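Long-range contacts in putative oxidoreductase (Salmonella enterica subsp. enterica serovar Typhimurium, PDB 3NX4), which binds NADP and probably reduces acryloyl-CoA with NADPH, as a member of the medium-chain dehydrogenase/reductase family: residues S37-K42 and T319-K324; P58-I63 and G97-A102; D43-T48 and A309-Q314. One frame throughout, in Å; residues are numbered along the deposited sequence.

Contact 1 (S37-K42 and T319-K324); sequences SSLNYK and TLVKIK. With NAP (NADP nicotinamide-adenine-dinucleotide phosphate), chain C.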
loop_
_atom_site.group_PDB
_atom_site.type_symbol
_atom_site.label_atom_id
_atom_site.label_comp_id
_atom_site.label_asym_id
_atom_site.label_seq_id
_atom_site.Cartn_x
_atom_site.Cartn_y
_atom_site.Cartn_z
ATOM N N SER A 37 16.043 10.912 -27.245
ATOM C CA SER A 37 15.635 9.783 -26.422
ATOM C C SER A 37 16.316 9.936 -25.057
ATOM O O SER A 37 16.853 11.000 -24.748
ATOM C CB SER A 37 15.992 8.449 -27.082
ATOM O OG SER A 37 15.464 7.352 -26.343
ATOM N N SER A 38 16.286 8.887 -24.241
ATOM C CA SER A 38 16.988 8.915 -22.966
ATOM C C SER A 38 17.386 7.511 -22.542
ATOM O O SER A 38 17.006 6.533 -23.179
ATOM C CB SER A 38 16.133 9.590 -21.879
ATOM O OG SER A 38 15.253 8.678 -21.245
ATOM N N LEU A 39 18.186 7.413 -21.489
ATOM C CA LEU A 39 18.514 6.118 -20.923
ATOM C C LEU A 39 17.951 6.031 -19.518
ATOM O O LEU A 39 18.332 6.810 -18.643
ATOM C CB LEU A 39 20.024 5.910 -20.859
ATOM C CG LEU A 39 20.752 5.867 -22.197
ATOM C CD1 LEU A 39 22.251 5.601 -21.977
ATOM C CD2 LEU A 39 20.132 4.808 -23.093
ATOM N N ASN A 40 17.051 5.076 -19.313
ATOM C CA ASN A 40 16.527 4.771 -17.991
ATOM C C ASN A 40 17.196 3.520 -17.456
ATOM O O ASN A 40 17.873 2.806 -18.190
ATOM C CB ASN A 40 15.014 4.534 -18.066
ATOM C CG ASN A 40 14.263 5.754 -18.543
ATOM O OD1 ASN A 40 13.882 6.606 -17.736
ATOM N ND2 ASN A 40 14.047 5.855 -19.864
ATOM N N TYR A 41 16.995 3.247 -16.174
ATOM C CA TYR A 41 17.520 2.029 -15.579
ATOM C C TYR A 41 17.088 0.820 -16.405
ATOM O O TYR A 41 17.885 -0.079 -16.676
ATOM C CB TYR A 41 17.049 1.895 -14.124
ATOM C CG TYR A 41 17.731 0.785 -13.361
ATOM C CD1 TYR A 41 17.103 -0.442 -13.165
ATOM C CD2 TYR A 41 19.016 0.954 -12.852
ATOM C CE1 TYR A 41 17.727 -1.461 -12.473
ATOM C CE2 TYR A 41 19.648 -0.063 -12.156
ATOM C CZ TYR A 41 19.002 -1.269 -11.973
ATOM O OH TYR A 41 19.631 -2.282 -11.286
ATOM N N LYS A 42 15.824 0.800 -16.822
ATOM C CA LYS A 42 15.333 -0.338 -17.589
ATOM C C LYS A 42 16.055 -0.459 -18.938
ATOM O O LYS A 42 16.366 -1.563 -19.376
ATOM C CB LYS A 42 13.810 -0.280 -17.777
ATOM C CG LYS A 42 13.210 -1.645 -18.111
ATOM C CD LYS A 42 11.824 -1.556 -18.727
ATOM C CE LYS A 42 10.818 -0.975 -17.769
ATOM N NZ LYS A 42 9.430 -1.089 -18.311
ATOM N N THR A 319 20.158 10.759 -18.125
ATOM C CA THR A 319 20.960 10.632 -19.337
ATOM C C THR A 319 20.094 10.898 -20.559
ATOM O O THR A 319 19.165 10.142 -20.851
ATOM C CB THR A 319 21.602 9.236 -19.460
ATOM O OG1 THR A 319 22.461 9.004 -18.339
ATOM C CG2 THR A 319 22.426 9.132 -20.743
ATOM N N LEU A 320 20.412 11.982 -21.259
ATOM C CA LEU A 320 19.667 12.438 -22.422
ATOM C C LEU A 320 20.412 12.046 -23.697
ATOM O O LEU A 320 21.622 12.263 -23.813
ATOM C CB LEU A 320 19.500 13.960 -22.366
ATOM C CG LEU A 320 18.953 14.642 -23.629
ATOM C CD1 LEU A 320 17.453 14.334 -23.811
ATOM C CD2 LEU A 320 19.202 16.145 -23.586
ATOM N N VAL A 321 19.695 11.466 -24.650
ATOM C CA VAL A 321 20.323 11.004 -25.877
ATOM C C VAL A 321 19.892 11.849 -27.072
ATOM O O VAL A 321 18.729 11.889 -27.424
ATOM C CB VAL A 321 20.044 9.510 -26.129
ATOM C CG1 VAL A 321 20.755 9.047 -27.388
ATOM C CG2 VAL A 321 20.496 8.684 -24.916
ATOM N N LYS A 322 20.848 12.551 -27.673
ATOM C CA LYS A 322 20.554 13.346 -28.850
ATOM C C LYS A 322 20.585 12.411 -30.053
ATOM O O LYS A 322 21.609 11.785 -30.331
ATOM C CB LYS A 322 21.584 14.471 -29.020
ATOM C CG LYS A 322 21.299 15.387 -30.216
ATOM C CD LYS A 322 22.314 16.521 -30.282
ATOM C CE LYS A 322 22.024 17.475 -31.429
ATOM N NZ LYS A 322 20.664 18.076 -31.335
ATOM N N ILE A 323 19.458 12.306 -30.745
ATOM C CA ILE A 323 19.327 11.387 -31.863
ATOM C C ILE A 323 19.439 12.163 -33.168
ATOM O O ILE A 323 20.114 11.728 -34.098
ATOM C CB ILE A 323 17.990 10.639 -31.826
ATOM C CG1 ILE A 323 17.906 9.740 -30.583
ATOM C CG2 ILE A 323 17.804 9.821 -33.099
ATOM C CD1 ILE A 323 18.839 8.544 -30.633
ATOM N N LYS A 324 18.785 13.319 -33.218
ATOM C CA LYS A 324 18.863 14.209 -34.373
ATOM C C LYS A 324 20.316 14.488 -34.751
ATOM O O LYS A 324 21.168 14.717 -33.888
ATOM C CB LYS A 324 18.145 15.527 -34.073
ATOM C CG LYS A 324 18.652 16.214 -32.812
ATOM C CD LYS A 324 17.660 17.227 -32.268
ATOM C CE LYS A 324 17.753 18.554 -32.992
ATOM N NZ LYS A 324 16.825 19.549 -32.391
ATOM O OXT LYS A 324 20.671 14.496 -35.931
HETATM P PA NAP C . 18.915 5.172 -11.491
HETATM O O1A NAP C . 19.094 6.476 -12.151
HETATM O O2A NAP C . 19.945 4.146 -11.714
HETATM O O5B NAP C . 18.655 5.380 -9.928
HETATM C C5B NAP C . 18.766 4.279 -9.070
HETATM C C4B NAP C . 19.443 4.815 -7.817
HETATM O O4B NAP C . 19.398 3.828 -6.824
HETATM C C3B NAP C . 20.922 5.141 -8.044
HETATM O O3B NAP C . 21.086 6.499 -8.401
HETATM C C2B NAP C . 21.539 4.865 -6.686
HETATM O O2B NAP C . 21.418 6.045 -5.928
HETATM C C1B NAP C . 20.607 3.832 -6.077
HETATM N N9A NAP C . 21.169 2.475 -6.147
HETATM C C8A NAP C . 21.759 1.870 -7.229
HETATM N N7A NAP C . 22.107 0.611 -6.865
HETATM C C5A NAP C . 21.735 0.407 -5.585
HETATM C C6A NAP C . 21.851 -0.681 -4.730
HETATM N N6A NAP C . 22.422 -1.810 -5.131
HETATM N N1A NAP C . 21.362 -0.583 -3.451
HETATM C C2A NAP C . 20.769 0.584 -3.019
HETATM N N3A NAP C . 20.661 1.667 -3.867
HETATM C C4A NAP C . 21.140 1.574 -5.126
HETATM O O3 NAP C . 17.514 4.521 -11.969
HETATM P PN NAP C . 16.142 5.239 -12.380
HETATM O O1N NAP C . 16.031 5.332 -13.854
HETATM O O2N NAP C . 16.045 6.472 -11.565
HETATM O O5D NAP C . 15.118 4.123 -11.831
HETATM C C5D NAP C . 15.087 3.860 -10.448
HETATM C C4D NAP C . 14.353 2.553 -10.195
HETATM O O4D NAP C . 13.009 2.723 -10.573
HETATM C C3D NAP C . 14.900 1.423 -11.051
HETATM O O3D NAP C . 14.848 0.221 -10.313
HETATM C C2D NAP C . 13.940 1.345 -12.215
HETATM O O2D NAP C . 13.848 0.037 -12.723
HETATM C C1D NAP C . 12.650 1.755 -11.536
HETATM N N1N NAP C . 11.648 2.332 -12.441
HETATM C C2N NAP C . 10.450 1.687 -12.561
HETATM C C3N NAP C . 9.443 2.185 -13.381
HETATM C C7N NAP C . 8.035 1.755 -13.071
HETATM O O7N NAP C . 7.096 1.622 -14.106
HETATM N N7N NAP C . 7.717 1.507 -11.806
HETATM C C4N NAP C . 9.671 3.366 -14.089
HETATM C C5N NAP C . 10.903 4.022 -13.955
HETATM C C6N NAP C . 11.883 3.496 -13.115
HETATM P P2B NAP C . 22.562 6.463 -4.857
HETATM O O1X NAP C . 22.316 7.902 -4.494
HETATM O O2X NAP C . 22.444 5.596 -3.627
HETATM O O3X NAP C . 23.903 6.286 -5.517
HETATM O O HOH W 1 19.759 8.299 -16.978
#
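In the GroES-like fold of a medium-chain reductase, strand 30-39 pairs antiparallel with strand 318-322, which joins the sheet of the N-terminal part and links it to strand 295-299. S37 and V321 form a hydrogen-bonded pair. S37 N donates to V321 O, 2.9 Å away and nearly straight (172°), in the carbonyl plane; V321 N returns a bond to S37 O from above its carbonyl plane. Further along, L39 N donates to T319 O, and one water, accepting from T319 N and donating to L39 O, bridges the two residues.

On the face shared by S37, L39, T319 and V321 the contact is mostly apolar, though S37 OG turns to D64 O. L39, with CG anti to its carbonyl carbon (chi1 -64°), crosses T319 and V321 obliquely: CD1 of L39 lies 3.7 Å from T319 CG2, and CG of L39 is 3.9 Å from V321 CG2. I298 of strand 295-299 packs against all three. On the other face the side chain of S38 sets its CB 3.2 Å from T319 O, while its OG bonds to R318 and D64. L320 bends back so that CD1 reaches S37 O, and helix 118-140 covers it.

N40 occupies the N-cap position of helix 41-48, but its side chain does not cap; ND2 is hydrogen-bonded to D64 OD2. The N-terminal end of the helix faces the diphosphate, whose negative charge the helix dipole would probably favour. There Y41 N donates to O1N of NADP at 3.3 Å, while CD1 of Y41 lies 3.3 Å from the ribose hydroxyl O2D.

Contact 2 (P58-I63 and G97-A102); sequences PMIPGI and GLAERA
Two irregular loops are joined through their backbones by a pair of hydrogen bonds, the amides of G97 and L98 donating to the carbonyls of G62 and P61. L98 N meets P61 O at 3.1 Å, in the carbonyl plane, whereas G97 N comes to G62 O at 2.9 Å from somewhat above the carbonyl plane of G62. G62, at phi 110°, presents a bare CA to the G97-L98 backbone, which lets the two chains come close. L98 is the centre of an inverse gamma turn (phi -86°, psi 62°), and its side chain points toward the 58-63 loop.

These loops belong to the GroES-like domain, one leading from helix 41-48 into strand 64-72 and the other into strand 101-104. The side chain of L98, CG anti to its carbonyl carbon, lays CD1 3.7 Å from CA of G62 and crosses the ring of P61 at about a right angle. I47 packs against both P61 and L98. Farther along, I60 turns its CG2 branch to A99, with CG2 of I60 and CB of A99 4.0 Å apart; A3 of strand 2-8 touches both residues, and W95 touches I60.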
loop_
_atom_site.group_PDB
_atom_site.type_symbol
_atom_site.label_atom_id
_atom_site.label_comp_id
_atom_site.label_asym_id
_atom_site.label_seq_id
_atom_site.Cartn_x
_atom_site.Cartn_y
_atom_site.Cartn_z
ATOM N N PRO A 58 16.349 -9.633 -32.914
ATOM C CA PRO A 58 17.001 -8.386 -32.526
ATOM C C PRO A 58 16.019 -7.320 -32.049
ATOM O O PRO A 58 14.864 -7.308 -32.451
ATOM C CB PRO A 58 17.664 -7.944 -33.821
ATOM C CG PRO A 58 16.761 -8.442 -34.866
ATOM C CD PRO A 58 16.185 -9.731 -34.370
HETATM N N MSE A 59 16.492 -6.435 -31.184
HETATM C CA MSE A 59 15.648 -5.398 -30.618
HETATM C C MSE A 59 16.264 -4.011 -30.636
HETATM O O MSE A 59 17.433 -3.848 -30.356
HETATM C CB MSE A 59 15.308 -5.776 -29.176
HETATM C CG MSE A 59 14.662 -4.675 -28.369
HETATM SE SE MSE A 59 12.834 -4.409 -28.874
HETATM C CE MSE A 59 12.215 -6.191 -28.534
ATOM N N ILE A 60 15.456 -3.006 -30.936
ATOM C CA ILE A 60 15.902 -1.633 -30.829
ATOM C C ILE A 60 15.366 -1.211 -29.469
ATOM O O ILE A 60 14.165 -1.175 -29.266
ATOM C CB ILE A 60 15.278 -0.744 -31.886
ATOM C CG1 ILE A 60 15.752 -1.149 -33.276
ATOM C CG2 ILE A 60 15.634 0.693 -31.639
ATOM C CD1 ILE A 60 15.517 -0.084 -34.296
ATOM N N PRO A 61 16.255 -0.903 -28.535
ATOM C CA PRO A 61 15.823 -0.558 -27.181
ATOM C C PRO A 61 15.448 0.916 -27.094
ATOM O O PRO A 61 15.512 1.637 -28.098
ATOM C CB PRO A 61 17.073 -0.837 -26.352
ATOM C CG PRO A 61 18.193 -0.474 -27.281
ATOM C CD PRO A 61 17.725 -0.915 -28.661
ATOM N N GLY A 62 15.061 1.352 -25.900
ATOM C CA GLY A 62 14.690 2.734 -25.669
ATOM C C GLY A 62 13.197 2.847 -25.417
ATOM O O GLY A 62 12.392 2.779 -26.351
ATOM N N ILE A 63 12.827 3.026 -24.152
ATOM C CA ILE A 63 11.424 3.061 -23.772
ATOM C C ILE A 63 10.830 4.459 -23.940
ATOM O O ILE A 63 9.627 4.650 -23.774
ATOM C CB ILE A 63 11.216 2.556 -22.317
ATOM C CG1 ILE A 63 11.900 3.487 -21.311
ATOM C CG2 ILE A 63 11.748 1.133 -22.167
ATOM C CD1 ILE A 63 11.833 2.977 -19.863
ATOM N N GLY A 97 12.983 3.743 -28.995
ATOM C CA GLY A 97 13.312 5.136 -29.212
ATOM C C GLY A 97 14.759 5.451 -29.499
ATOM O O GLY A 97 15.079 6.573 -29.901
ATOM N N LEU A 98 15.640 4.480 -29.290
ATOM C CA LEU A 98 17.061 4.726 -29.522
ATOM C C LEU A 98 17.397 4.479 -30.987
ATOM O O LEU A 98 18.185 3.598 -31.333
ATOM C CB LEU A 98 17.937 3.914 -28.551
ATOM C CG LEU A 98 17.830 4.436 -27.109
ATOM C CD1 LEU A 98 18.264 3.407 -26.064
ATOM C CD2 LEU A 98 18.606 5.740 -26.942
ATOM N N ALA A 99 16.767 5.281 -31.842
ATOM C CA ALA A 99 16.906 5.165 -33.289
ATOM C C ALA A 99 16.436 6.455 -33.946
ATOM O O ALA A 99 15.770 7.281 -33.316
ATOM C CB ALA A 99 16.102 3.984 -33.809
ATOM N N GLU A 100 16.764 6.621 -35.220
ATOM C CA GLU A 100 16.407 7.846 -35.921
ATOM C C GLU A 100 14.928 7.920 -36.262
ATOM O O GLU A 100 14.386 9.008 -36.428
ATOM C CB GLU A 100 17.275 8.026 -37.169
ATOM C CG GLU A 100 18.732 8.308 -36.820
ATOM C CD GLU A 100 19.574 8.623 -38.040
ATOM O OE1 GLU A 100 19.195 8.189 -39.147
ATOM O OE2 GLU A 100 20.609 9.309 -37.890
ATOM N N ARG A 101 14.280 6.762 -36.345
ATOM C CA ARG A 101 12.845 6.696 -36.629
ATOM C C ARG A 101 12.179 5.630 -35.780
ATOM O O ARG A 101 12.804 4.635 -35.417
ATOM C CB ARG A 101 12.590 6.360 -38.105
ATOM C CG ARG A 101 13.560 6.996 -39.075
ATOM C CD ARG A 101 12.931 8.159 -39.803
ATOM N NE ARG A 101 13.757 8.602 -40.922
ATOM C CZ ARG A 101 14.589 9.640 -40.879
ATOM N NH1 ARG A 101 14.711 10.354 -39.766
ATOM N NH2 ARG A 101 15.296 9.965 -41.955
ATOM N N ALA A 102 10.896 5.829 -35.492
ATOM C CA ALA A 102 10.106 4.839 -34.771
ATOM C C ALA A 102 8.739 4.765 -35.422
ATOM O O ALA A 102 8.275 5.743 -36.014
ATOM C CB ALA A 102 9.975 5.207 -33.283
#

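Contact 3 (D43-T48 and A309-Q314); sequences DALAIT and AIINNQ. With NAP (NADP nicotinamide-adenine-dinucleotide phosphate), chain C.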
loop_
_atom_site.group_PDB
_atom_site.type_symbol
_atom_site.label_atom_id
_atom_site.label_comp_id
_atom_site.label_asym_id
_atom_site.label_seq_id
_atom_site.Cartn_x
_atom_site.Cartn_y
_atom_site.Cartn_z
ATOM N N ASP A 43 16.323 0.675 -19.586
ATOM C CA ASP A 43 17.086 0.678 -20.833
ATOM C C ASP A 43 18.501 0.137 -20.595
ATOM O O ASP A 43 19.052 -0.575 -21.434
ATOM C CB ASP A 43 17.197 2.091 -21.418
ATOM C CG ASP A 43 15.862 2.690 -21.792
ATOM O OD1 ASP A 43 15.061 2.004 -22.466
ATOM O OD2 ASP A 43 15.620 3.862 -21.417
ATOM N N ALA A 44 19.096 0.498 -19.459
ATOM C CA ALA A 44 20.449 0.047 -19.137
ATOM C C ALA A 44 20.481 -1.468 -18.918
ATOM O O ALA A 44 21.403 -2.146 -19.365
ATOM C CB ALA A 44 21.007 0.800 -17.915
ATOM N N LEU A 45 19.468 -1.996 -18.235
ATOM C CA LEU A 45 19.314 -3.444 -18.090
ATOM C C LEU A 45 19.205 -4.135 -19.450
ATOM O O LEU A 45 19.873 -5.138 -19.704
ATOM C CB LEU A 45 18.075 -3.772 -17.260
ATOM C CG LEU A 45 18.157 -3.512 -15.760
ATOM C CD1 LEU A 45 16.797 -3.703 -15.114
ATOM C CD2 LEU A 45 19.204 -4.424 -15.131
ATOM N N ALA A 46 18.346 -3.604 -20.317
ATOM C CA ALA A 46 18.190 -4.151 -21.661
ATOM C C ALA A 46 19.524 -4.169 -22.402
ATOM O O ALA A 46 19.942 -5.197 -22.939
ATOM C CB ALA A 46 17.161 -3.342 -22.447
ATOM N N ILE A 47 20.191 -3.022 -22.422
ATOM C CA ILE A 47 21.384 -2.846 -23.243
ATOM C C ILE A 47 22.567 -3.681 -22.742
ATOM O O ILE A 47 23.399 -4.116 -23.535
ATOM C CB ILE A 47 21.770 -1.353 -23.351
ATOM C CG1 ILE A 47 20.665 -0.579 -24.080
ATOM C CG2 ILE A 47 23.096 -1.184 -24.065
ATOM C CD1 ILE A 47 20.823 0.929 -24.024
ATOM N N THR A 48 22.633 -3.910 -21.433
ATOM C CA THR A 48 23.697 -4.729 -20.859
ATOM C C THR A 48 23.312 -6.202 -20.783
ATOM O O THR A 48 24.123 -7.041 -20.409
ATOM C CB THR A 48 24.109 -4.246 -19.454
ATOM O OG1 THR A 48 22.972 -4.261 -18.586
ATOM C CG2 THR A 48 24.683 -2.835 -19.514
ATOM N N ALA A 309 27.683 2.409 -17.099
ATOM C CA ALA A 309 27.816 3.328 -15.973
ATOM C C ALA A 309 26.560 3.315 -15.096
ATOM O O ALA A 309 26.643 3.277 -13.872
ATOM C CB ALA A 309 28.116 4.729 -16.472
ATOM N N ILE A 310 25.388 3.338 -15.721
ATOM C CA ILE A 310 24.142 3.311 -14.963
ATOM C C ILE A 310 24.054 2.072 -14.088
ATOM O O ILE A 310 23.739 2.158 -12.901
ATOM C CB ILE A 310 22.918 3.358 -15.908
ATOM C CG1 ILE A 310 22.841 4.718 -16.599
ATOM C CG2 ILE A 310 21.630 3.053 -15.154
ATOM C CD1 ILE A 310 21.893 4.740 -17.771
ATOM N N ILE A 311 24.321 0.912 -14.677
ATOM C CA ILE A 311 24.220 -0.340 -13.937
ATOM C C ILE A 311 25.257 -0.394 -12.810
ATOM O O ILE A 311 25.026 -0.998 -11.765
ATOM C CB ILE A 311 24.371 -1.564 -14.868
ATOM C CG1 ILE A 311 23.234 -1.594 -15.894
ATOM C CG2 ILE A 311 24.362 -2.855 -14.062
ATOM C CD1 ILE A 311 21.854 -1.637 -15.268
ATOM N N ASN A 312 26.389 0.262 -13.026
ATOM C CA ASN A 312 27.461 0.305 -12.027
ATOM C C ASN A 312 27.286 1.431 -11.017
ATOM O O ASN A 312 28.148 1.659 -10.174
ATOM C CB ASN A 312 28.822 0.440 -12.709
ATOM C CG ASN A 312 29.216 -0.805 -13.476
ATOM O OD1 ASN A 312 28.886 -1.922 -13.073
ATOM N ND2 ASN A 312 29.926 -0.622 -14.589
ATOM N N ASN A 313 26.168 2.140 -11.112
ATOM C CA ASN A 313 25.904 3.250 -10.214
ATOM C C ASN A 313 27.031 4.273 -10.261
ATOM O O ASN A 313 27.529 4.710 -9.221
ATOM C CB ASN A 313 25.695 2.739 -8.784
ATOM C CG ASN A 313 25.143 3.806 -7.863
ATOM O OD1 ASN A 313 24.513 4.759 -8.311
ATOM N ND2 ASN A 313 25.391 3.659 -6.575
ATOM N N GLN A 314 27.430 4.646 -11.475
ATOM C CA GLN A 314 28.477 5.641 -11.671
ATOM C C GLN A 314 27.989 6.910 -12.374
ATOM O O GLN A 314 28.793 7.696 -12.871
ATOM C CB GLN A 314 29.655 5.037 -12.447
ATOM C CG GLN A 314 30.296 3.840 -11.761
ATOM C CD GLN A 314 31.432 3.244 -12.569
ATOM O OE1 GLN A 314 31.771 3.742 -13.643
ATOM N NE2 GLN A 314 32.029 2.173 -12.055
HETATM P PA NAP C . 18.915 5.172 -11.491
HETATM O O1A NAP C . 19.094 6.476 -12.151
HETATM O O2A NAP C . 19.945 4.146 -11.714
HETATM O O5B NAP C . 18.655 5.380 -9.928
HETATM C C5B NAP C . 18.766 4.279 -9.070
HETATM C C4B NAP C . 19.443 4.815 -7.817
HETATM O O4B NAP C . 19.398 3.828 -6.824
HETATM C C3B NAP C . 20.922 5.141 -8.044
HETATM O O3B NAP C . 21.086 6.499 -8.401
HETATM C C2B NAP C . 21.539 4.865 -6.686
HETATM O O2B NAP C . 21.418 6.045 -5.928
HETATM C C1B NAP C . 20.607 3.832 -6.077
HETATM N N9A NAP C . 21.169 2.475 -6.147
HETATM C C8A NAP C . 21.759 1.870 -7.229
HETATM N N7A NAP C . 22.107 0.611 -6.865
HETATM C C5A NAP C . 21.735 0.407 -5.585
HETATM C C6A NAP C . 21.851 -0.681 -4.730
HETATM N N6A NAP C . 22.422 -1.810 -5.131
HETATM N N1A NAP C . 21.362 -0.583 -3.451
HETATM C C2A NAP C . 20.769 0.584 -3.019
HETATM N N3A NAP C . 20.661 1.667 -3.867
HETATM C C4A NAP C . 21.140 1.574 -5.126
HETATM O O3 NAP C . 17.514 4.521 -11.969
HETATM P PN NAP C . 16.142 5.239 -12.380
HETATM O O1N NAP C . 16.031 5.332 -13.854
HETATM O O2N NAP C . 16.045 6.472 -11.565
HETATM O O5D NAP C . 15.118 4.123 -11.831
HETATM C C5D NAP C . 15.087 3.860 -10.448
HETATM C C4D NAP C . 14.353 2.553 -10.195
HETATM O O4D NAP C . 13.009 2.723 -10.573
HETATM C C3D NAP C . 14.900 1.423 -11.051
HETATM O O3D NAP C . 14.848 0.221 -10.313
HETATM C C2D NAP C . 13.940 1.345 -12.215
HETATM O O2D NAP C . 13.848 0.037 -12.723
HETATM C C1D NAP C . 12.650 1.755 -11.536
HETATM N N1N NAP C . 11.648 2.332 -12.441
HETATM C C2N NAP C . 10.450 1.687 -12.561
HETATM C C3N NAP C . 9.443 2.185 -13.381
HETATM C C7N NAP C . 8.035 1.755 -13.071
HETATM O O7N NAP C . 7.096 1.622 -14.106
HETATM N N7N NAP C . 7.717 1.507 -11.806
HETATM C C4N NAP C . 9.671 3.366 -14.089
HETATM C C5N NAP C . 10.903 4.022 -13.955
HETATM C C6N NAP C . 11.883 3.496 -13.115
HETATM P P2B NAP C . 22.562 6.463 -4.857
HETATM O O1X NAP C . 22.316 7.902 -4.494
HETATM O O2X NAP C . 22.444 5.596 -3.627
HETATM O O3X NAP C . 23.903 6.286 -5.517
#
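A44 and I311 hold the tight part of this contact, where helix 41-48 meets the C-terminal turn of helix 303-311. The small CB of A44 is met by two isoleucine branches at once: CG2 of I310 stands 3.6 Å from it, and CD1 of I311 stands 3.7 Å from the same A44 CB. The side chain of I311 has CG1 anti to its carbonyl carbon, and its second torsion (chi2 -58°) folds CD1 over the helix, 3.8 Å from L45 N. From the flank L45 crosses I311 at about a right angle and brings in CD2. The packing here is mainly apolar side chain on side chain, with no hydrogen bond between the segments, and A307, one turn earlier in the second helix, extends it along A44, I47 and T48.

The arrangement is a helix-helix contact beside the NADP site of a medium-chain reductase. I310 faces two ways, its CG2 touching A44 while lying 4.0 Å from the diphosphate oxygen O2A of NADP, and Y41 packs on both isoleucines.

Toward solvent the fit loosens. T48 and I311 meet tip to tip, with T48 OG1 3.8 Å from I311 CG1; that hydroxyl is turned into its own helix, donating to A44 O at 2.7 Å, where the carbonyl also accepts from T48 N. Past I311 the second helix ends in a Schellman motif, in which N313 takes a positive phi (56°) and the amides of N313 and Q314 bond back to I310 O and A309 O. N312 and Q314 lie exposed there. N313 does not touch helix 41-48; its CG, anti to the backbone N, carries ND2 to O3X of the 2'-phosphate of NADP, 3.2 Å away.

Read from the N terminus, after the hairpin of strands 2-8 and 13-19 the chain runs through strand 30-39, where contact 1 opens, and at once into helix 41-48, where contact 3 opens. Contact 2 begins and ends next, closing a short loop within the GroES-like part. The chain then builds the six-stranded parallel sheet of the nucleotide-binding part before helix 303-311 closes contact 3 and strand 318-322 closes contact 1. The three are thus nested, contact 2 within contact 3 and contact 3 within contact 1. They also touch in space: I47 meets L39, I323 CG2 meets A99 O, and D43 reaches I63 N. Contacts 1 and 3 both border NADP; contact 2 stands back from it.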